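Local coordinates for protein parahox neighbor (Phaeodactylum tricornutum CCAP 1055/1, PDB 5Z5M) that probably hydrolyses 5-hydroxyisourate and decarboxylates the resulting OHCU stereoselectively, in the last steps from urate to (S)-allantoin, at residues Ile25-Ala30 against Ala74-Cys79. Numbering follows the deposited sequence.
Sequences IYEHSA and AHPDLC
Glu27 and Ala74 carry most of this contact, which is made by van der Waals packing, with no direct hydrogen bond between 25-30 and 74-79. Glu27 CG lies anti to the backbone N (chi1 -159°) and rests 3.4 Å from Ala74 O. A bend at chi2 (80°) then brings the carboxylate tip to tip with the proline ring, Glu27 OE2 being 3.9 Å from Pro76 CG. The methyl Ala74 CB sits 3.6 Å from Glu27 O and 4.0 Å from His28 CB. Within 25-30, Glu27 CG also lies over one face of the His28 imidazole, toward its rim.

The one polar link across the contact is indirect. A water accepts from Glu27 N at 2.7 Å and lies in the plane of the His75 ring at its edge, where its bond to His75 ND1 is weak (3.4 Å). Inside the type II turn Tyr26-Ser29, Ser29 OG donates to Glu27 O at 2.8 Å from above the carbonyl plane, holding the carbonyl that Ala74 CB touches.

The carboxylate's charge is met elsewhere, by a salt bridge from Glu27 OE1 to Arg169. An alanine at Glu27 would probably leave Arg169 without this mate and open a gap beside Pro76.

Within the OHCU decarboxylase region, the contact joins at the surface the loop between helices 15-22 and 30-38 to the one following helix 65-73, with Tyr26 and His75 both packing on helix 151-173.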
loop_
_atom_site.group_PDB
_atom_site.type_symbol
_atom_site.label_atom_id
_atom_site.label_comp_id
_atom_site.label_asym_id
_atom_site.label_seq_id
_atom_site.Cartn_x
_atom_site.Cartn_y
_atom_site.Cartn_z
ATOM N N ILE A 25 -40.073 5.563 0.963
ATOM C CA ILE A 25 -38.619 5.430 0.866
ATOM C C ILE A 25 -37.931 6.207 1.989
ATOM O O ILE A 25 -37.055 5.682 2.678
ATOM C CB ILE A 25 -38.102 5.927 -0.497
ATOM C CG1 ILE A 25 -38.599 5.020 -1.632
ATOM C CG2 ILE A 25 -36.585 5.996 -0.496
ATOM C CD1 ILE A 25 -38.500 3.525 -1.337
ATOM N N TYR A 26 -38.339 7.460 2.161
ATOM C CA TYR A 26 -37.968 8.234 3.337
ATOM C C TYR A 26 -39.168 8.263 4.280
ATOM O O TYR A 26 -40.299 8.532 3.863
ATOM C CB TYR A 26 -37.515 9.647 2.955
ATOM C CG TYR A 26 -36.192 9.688 2.209
ATOM C CD1 TYR A 26 -36.149 9.596 0.819
ATOM C CD2 TYR A 26 -34.989 9.823 2.894
ATOM C CE1 TYR A 26 -34.942 9.638 0.137
ATOM C CE2 TYR A 26 -33.779 9.862 2.219
ATOM C CZ TYR A 26 -33.762 9.766 0.842
ATOM O OH TYR A 26 -32.557 9.800 0.171
ATOM N N GLU A 27 -38.904 7.964 5.546
ATOM C CA GLU A 27 -39.943 7.754 6.550
ATOM C C GLU A 27 -40.846 8.963 6.745
ATOM O O GLU A 27 -40.374 10.059 7.055
ATOM C CB GLU A 27 -39.304 7.381 7.891
ATOM C CG GLU A 27 -40.237 6.677 8.855
ATOM C CD GLU A 27 -40.386 5.199 8.542
ATOM O OE1 GLU A 27 -39.714 4.714 7.607
ATOM O OE2 GLU A 27 -41.176 4.522 9.234
ATOM N N HIS A 28 -42.148 8.744 6.567
ATOM C CA HIS A 28 -43.163 9.780 6.749
ATOM C C HIS A 28 -42.814 11.032 5.964
ATOM O O HIS A 28 -43.030 12.148 6.435
ATOM C CB HIS A 28 -43.328 10.124 8.231
ATOM C CG HIS A 28 -43.678 8.948 9.089
ATOM N ND1 HIS A 28 -43.931 7.698 8.574
ATOM C CD2 HIS A 28 -43.811 8.836 10.434
ATOM C CE1 HIS A 28 -44.207 6.862 9.561
ATOM N NE2 HIS A 28 -44.141 7.529 10.698
ATOM N N SER A 29 -42.260 10.836 4.772
ATOM C CA SER A 29 -41.794 11.945 3.958
ATOM C C SER A 29 -42.245 11.786 2.515
ATOM O O SER A 29 -41.424 11.717 1.601
ATOM C CB SER A 29 -40.270 12.052 4.029
ATOM O OG SER A 29 -39.843 12.232 5.367
ATOM N N ALA A 30 -43.559 11.736 2.315
ATOM C CA ALA A 30 -44.121 11.597 0.977
ATOM C C ALA A 30 -43.787 12.810 0.109
ATOM O O ALA A 30 -43.830 12.725 -1.119
ATOM C CB ALA A 30 -45.629 11.394 1.047
ATOM N N ALA A 74 -38.645 11.559 12.414
ATOM C CA ALA A 74 -39.678 10.656 11.936
ATOM C C ALA A 74 -39.179 9.220 11.951
ATOM O O ALA A 74 -39.966 8.278 11.870
ATOM C CB ALA A 74 -40.126 11.049 10.531
ATOM N N HIS A 75 -37.865 9.055 12.060
ATOM C CA HIS A 75 -37.279 7.725 12.013
ATOM C C HIS A 75 -37.497 6.978 13.325
ATOM O O HIS A 75 -37.376 7.556 14.407
ATOM C CB HIS A 75 -35.786 7.803 11.684
ATOM C CG HIS A 75 -35.278 6.614 10.937
ATOM N ND1 HIS A 75 -35.450 6.462 9.577
ATOM C CD2 HIS A 75 -34.617 5.508 11.358
ATOM C CE1 HIS A 75 -34.911 5.318 9.193
ATOM N NE2 HIS A 75 -34.401 4.719 10.254
ATOM N N PRO A 76 -37.841 5.686 13.226
ATOM C CA PRO A 76 -38.108 4.828 14.385
ATOM C C PRO A 76 -36.888 4.643 15.275
ATOM O O PRO A 76 -35.775 4.471 14.776
ATOM C CB PRO A 76 -38.516 3.495 13.749
ATOM C CG PRO A 76 -38.974 3.849 12.379
ATOM C CD PRO A 76 -38.100 4.986 11.958
ATOM N N ASP A 77 -37.106 4.677 16.583
ATOM C CA ASP A 77 -36.047 4.439 17.556
ATOM C C ASP A 77 -35.804 2.938 17.692
ATOM O O ASP A 77 -36.730 2.182 17.985
ATOM C CB ASP A 77 -36.425 5.056 18.904
ATOM C CG ASP A 77 -35.219 5.379 19.761
ATOM O OD1 ASP A 77 -35.123 6.530 20.242
ATOM O OD2 ASP A 77 -34.373 4.481 19.960
ATOM N N LEU A 78 -34.564 2.499 17.490
ATOM C CA LEU A 78 -34.282 1.063 17.480
ATOM C C LEU A 78 -34.142 0.497 18.894
ATOM O O LEU A 78 -33.486 -0.522 19.104
ATOM C CB LEU A 78 -33.030 0.757 16.642
ATOM C CG LEU A 78 -31.654 1.360 16.937
ATOM C CD1 LEU A 78 -30.798 0.414 17.761
ATOM C CD2 LEU A 78 -30.946 1.705 15.638
ATOM N N CYS A 79 -34.788 1.154 19.854
ATOM C CA CYS A 79 -34.834 0.672 21.230
ATOM C C CYS A 79 -36.101 -0.140 21.481
ATOM O O CYS A 79 -36.551 -0.891 20.616
ATOM C CB CYS A 79 -34.760 1.841 22.213
HETATM O O HOH W 1 -36.514 7.107 6.447
#